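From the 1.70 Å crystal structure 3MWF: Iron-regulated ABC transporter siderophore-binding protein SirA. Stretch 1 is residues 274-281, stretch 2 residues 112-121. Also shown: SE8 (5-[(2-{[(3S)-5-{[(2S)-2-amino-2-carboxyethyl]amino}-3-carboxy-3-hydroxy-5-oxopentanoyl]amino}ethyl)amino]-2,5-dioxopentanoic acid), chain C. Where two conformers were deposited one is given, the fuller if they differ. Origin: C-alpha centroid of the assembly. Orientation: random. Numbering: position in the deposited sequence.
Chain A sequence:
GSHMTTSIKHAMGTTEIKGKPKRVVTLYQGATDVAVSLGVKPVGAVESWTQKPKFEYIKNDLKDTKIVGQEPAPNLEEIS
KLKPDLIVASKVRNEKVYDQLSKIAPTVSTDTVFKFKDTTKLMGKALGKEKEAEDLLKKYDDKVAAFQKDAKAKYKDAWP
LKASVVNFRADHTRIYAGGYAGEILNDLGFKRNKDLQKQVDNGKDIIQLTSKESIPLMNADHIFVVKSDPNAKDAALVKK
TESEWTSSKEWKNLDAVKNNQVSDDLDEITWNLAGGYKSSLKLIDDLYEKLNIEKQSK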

# COMPACT_ATOMS: atom_id res chain seq x y z
N ALA A 274 3.42 4.39 0.45
CA ALA A 274 3.05 5.00 -0.82
C ALA A 274 1.74 4.44 -1.37
O ALA A 274 0.94 5.18 -1.96
CB ALA A 274 4.20 4.89 -1.84
N GLY A 275 1.54 3.14 -1.19
CA GLY A 275 0.23 2.51 -1.41
C GLY A 275 -0.19 2.38 -2.85
O GLY A 275 -1.34 2.01 -3.12
N GLY A 276 0.72 2.65 -3.79
CA GLY A 276 0.29 2.96 -5.15
C GLY A 276 0.81 2.04 -6.22
O GLY A 276 1.31 0.94 -5.93
N TYR A 277 0.70 2.53 -7.46
CA TYR A 277 1.14 1.78 -8.62
C TYR A 277 2.66 1.75 -8.72
O TYR A 277 3.25 0.67 -8.86
CB TYR A 277 0.55 2.37 -9.90
CG TYR A 277 1.05 1.60 -11.09
CD1 TYR A 277 0.50 0.37 -11.40
CD2 TYR A 277 2.16 2.05 -11.82
CE1 TYR A 277 0.99 -0.40 -12.47
CE2 TYR A 277 2.66 1.30 -12.88
CZ TYR A 277 2.07 0.09 -13.20
OH TYR A 277 2.56 -0.64 -14.26
N LYS A 278 3.29 2.92 -8.64
CA LYS A 278 4.75 2.97 -8.81
C LYS A 278 5.51 2.10 -7.80
O LYS A 278 6.49 1.43 -8.17
CB LYS A 278 5.25 4.42 -8.76
CG LYS A 278 4.88 5.17 -10.02
CD LYS A 278 5.32 6.60 -9.94
CE LYS A 278 5.07 7.29 -11.30
NZ LYS A 278 6.09 6.92 -12.35
N SER A 279 5.07 2.08 -6.54
CA SER A 279 5.76 1.28 -5.52
C SER A 279 5.64 -0.21 -5.75
O SER A 279 6.48 -0.97 -5.28
CB SER A 279 5.22 1.55 -4.12
OG SER A 279 5.55 2.84 -3.69
N SER A 280 4.56 -0.63 -6.42
CA SER A 280 4.36 -2.08 -6.66
C SER A 280 5.52 -2.63 -7.48
O SER A 280 6.13 -3.66 -7.12
CB SER A 280 2.98 -2.40 -7.30
OG SER A 280 2.89 -2.06 -8.68
N LEU A 281 5.88 -1.89 -8.54
CA LEU A 281 7.00 -2.29 -9.39
C LEU A 281 8.31 -2.22 -8.62
O LEU A 281 9.16 -3.13 -8.71
CB LEU A 281 7.03 -1.39 -10.64
CG LEU A 281 5.72 -1.33 -11.44
CD1 LEU A 281 5.89 -0.41 -12.65
CD2 LEU A 281 5.27 -2.73 -11.91
C1 SE8 C . -3.18 5.89 10.50
C2 SE8 C . -1.84 5.43 10.99
C3 SE8 C . -0.72 5.97 10.12
N4 SE8 C . -0.75 5.44 8.76
C5 SE8 C . -0.04 4.38 8.41
C6 SE8 C . -0.29 3.83 7.03
C7 SE8 C . -1.50 2.90 7.02
C8 SE8 C . -1.79 2.52 5.55
C9 SE8 C . -2.84 1.41 5.39
N10 SE8 C . -3.85 1.38 6.25
C11 SE8 C . -4.86 0.36 6.09
C12 SE8 C . -6.22 0.99 5.84
N13 SE8 C . -7.31 0.06 6.12
C14 SE8 C . -7.83 -0.17 7.36
C15 SE8 C . -7.58 0.82 8.46
C16 SE8 C . -6.19 0.45 8.92
C17 SE8 C . -5.35 1.58 9.44
C18 SE8 C . -4.85 1.36 10.78
O19 SE8 C . -3.51 7.09 10.71
O20 SE8 C . -3.93 5.06 9.94
N21 SE8 C . -1.82 3.95 11.00
O22 SE8 C . 0.77 3.83 9.13
C23 SE8 C . -1.23 1.68 7.89
O24 SE8 C . -0.48 0.77 7.47
O25 SE8 C . -1.78 1.60 9.02
O26 SE8 C . -2.61 3.58 7.62
O27 SE8 C . -2.72 0.61 4.46
O28 SE8 C . -8.46 -1.17 7.64
O29 SE8 C . -5.00 2.54 8.75
O30 SE8 C . -3.82 1.93 11.12
O31 SE8 C . -5.43 0.56 11.56
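Stretch 2 112-121: TVFKFKDTTK

The two stretches touch without a single direct hydrogen bond between them; a water joins them instead. Water 1 donates to Gly275 O at 2.7 Å and to Val113 O at 3.1 Å. These two carbonyl oxygens, Gly275 O and Val113 O, lie 3.7 Å apart. Neither can donate to the other, so the water supplies the protons that both lack. The same water is hydrogen-bonded to Thr119 OG1 at 3.1 Å, which ties the loop of stretch 2 to its helix.

Stretch 2 begins as a loop. Thr112 is extended, and Val113 and Phe114 have psi near zero. Lys115 occupies the N-cap position, and the helix runs from Phe116 through Lys121 and beyond. In stretch 1, Gly275 leaves helical geometry with phi 72° and psi 10°. Positive phi by itself favours glycine. An ideal CB on Gly275 would also point toward stretch 2, 3.5 Å from Val113 O. Gly276 follows in an extended conformation, and a new helix then continues past Leu281.

The backbones come closest where Gly275 and Gly276 pass the end of the stretch 2 loop and the start of its helix. Gly275 CA is 5.0 Å from Phe114 CA, and Gly276 CA is 5.2 Å from Phe116 CA. The two helices run nearer antiparallel than parallel: their N-to-C directions differ by 138°, with a signed crossing angle of -138°, and their axes approach no closer than 10.7 Å.

Phe116 carries the largest share of the contact. Its CA-to-CB bond points toward stretch 1, with chi1 in the p well. Phe116 CB lies 3.7 Å from Gly275 O and 3.6 Å from Gly276 O. Further out, Phe116 CD2 is 3.9 Å from Tyr277 CA, and Phe116 CE2 is 4.1 Å from Tyr277 CD1. Ser280 CB is 3.5 Å from Phe116 CZ and sits over one ring face, 3.8 Å from the centroid of the Phe116 ring, in a CH-pi contact.

The hydroxyl of Ser280 is used within its own stretch: Ser280 OG donates to Tyr277 O at 2.8 Å. Thr120 does likewise, with Thr120 OG1 donating to Phe116 O at 2.8 Å. Thr120 OG1 also lies 4.4 Å from Tyr277 CB, a looser contact one turn along from Phe116.

Phe114 behaves differently. Its CA-to-CB bond points sideways, and the end of its side chain leads away from stretch 1. Phe114 CD2 comes within 3.6 Å of SE8 O27, at the ring edge. Val113 CG2 is 3.5 Å from the same SE8 O27.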

# COMPACT_ATOMS: atom_id res chain seq x y z
N THR A 112 -10.66 0.59 0.39
CA THR A 112 -9.50 0.92 1.22
C THR A 112 -8.41 1.59 0.40
O THR A 112 -8.64 2.02 -0.72
CB THR A 112 -8.93 -0.29 1.99
OG1 THR A 112 -7.95 0.12 3.01
CG2 THR A 112 -8.34 -1.27 1.00
N VAL A 113 -7.22 1.68 0.99
CA VAL A 113 -6.20 2.55 0.44
C VAL A 113 -5.09 1.79 -0.26
O VAL A 113 -4.24 2.41 -0.88
CB VAL A 113 -5.58 3.48 1.53
CG1 VAL A 113 -6.67 4.36 2.17
CG2 VAL A 113 -4.80 2.65 2.60
N PHE A 114 -5.05 0.47 -0.07
CA PHE A 114 -3.85 -0.29 -0.48
C PHE A 114 -4.06 -1.22 -1.68
O PHE A 114 -3.08 -1.84 -2.16
CB PHE A 114 -3.24 -1.08 0.71
CG PHE A 114 -4.20 -2.02 1.37
CD1 PHE A 114 -4.59 -3.22 0.74
CD2 PHE A 114 -4.74 -1.70 2.62
CE1 PHE A 114 -5.52 -4.08 1.36
CE2 PHE A 114 -5.64 -2.54 3.26
CZ PHE A 114 -6.03 -3.76 2.64
N LYS A 115 -5.31 -1.32 -2.15
CA LYS A 115 -5.59 -2.20 -3.31
C LYS A 115 -5.36 -1.41 -4.60
O LYS A 115 -6.32 -0.92 -5.24
CB LYS A 115 -6.99 -2.81 -3.24
CG LYS A 115 -7.20 -3.72 -2.00
CD LYS A 115 -8.68 -4.18 -1.90
CE LYS A 115 -8.92 -5.07 -0.66
NZ LYS A 115 -8.54 -6.48 -0.91
N PHE A 116 -4.09 -1.27 -4.95
CA PHE A 116 -3.69 -0.30 -5.97
C PHE A 116 -4.27 -0.67 -7.35
O PHE A 116 -4.47 0.21 -8.19
CB PHE A 116 -2.16 -0.15 -6.00
CG PHE A 116 -1.47 -1.33 -6.64
CD1 PHE A 116 -1.13 -2.44 -5.87
CD2 PHE A 116 -1.19 -1.33 -8.01
CE1 PHE A 116 -0.51 -3.55 -6.45
CE2 PHE A 116 -0.58 -2.44 -8.61
CZ PHE A 116 -0.24 -3.56 -7.82
N LYS A 117 -4.60 -1.95 -7.55
CA LYS A 117 -5.21 -2.36 -8.82
C LYS A 117 -6.63 -1.83 -8.90
O LYS A 117 -7.08 -1.37 -9.96
CB LYS A 117 -5.13 -3.88 -9.00
CG LYS A 117 -3.68 -4.36 -9.15
CD LYS A 117 -3.50 -5.89 -8.98
CE LYS A 117 -4.08 -6.38 -7.64
NZ LYS A 117 -3.24 -7.25 -6.73
N ASP A 118 -7.35 -1.88 -7.78
CA ASP A 118 -8.70 -1.34 -7.74
C ASP A 118 -8.70 0.19 -7.88
O ASP A 118 -9.52 0.76 -8.59
CB ASP A 118 -9.42 -1.80 -6.47
CG ASP A 118 -9.67 -3.30 -6.47
OD1 ASP A 118 -9.48 -3.95 -7.54
OD2 ASP A 118 -10.05 -3.85 -5.43
N THR A 119 -7.75 0.84 -7.21
CA THR A 119 -7.55 2.30 -7.36
C THR A 119 -7.28 2.65 -8.84
O THR A 119 -7.84 3.60 -9.36
CB THR A 119 -6.38 2.76 -6.46
OG1 THR A 119 -6.68 2.34 -5.13
CG2 THR A 119 -6.20 4.27 -6.49
N THR A 120 -6.43 1.86 -9.50
CA THR A 120 -6.04 2.12 -10.89
C THR A 120 -7.22 1.96 -11.84
O THR A 120 -7.46 2.82 -12.68
CB THR A 120 -4.88 1.21 -11.32
OG1 THR A 120 -3.73 1.49 -10.51
CG2 THR A 120 -4.50 1.46 -12.78
N LYS A 121 -7.98 0.88 -11.66
CA LYS A 121 -9.20 0.67 -12.46
C LYS A 121 -10.25 1.76 -12.25
O LYS A 121 -10.76 2.32 -13.22
CB LYS A 121 -9.82 -0.70 -12.14
CG LYS A 121 -9.02 -1.86 -12.66
CD LYS A 121 -9.58 -3.18 -12.08
CE LYS A 121 -8.45 -4.12 -11.69
NZ LYS A 121 -8.92 -5.52 -11.42
O HOH W 1 -3.88 2.31 -3.92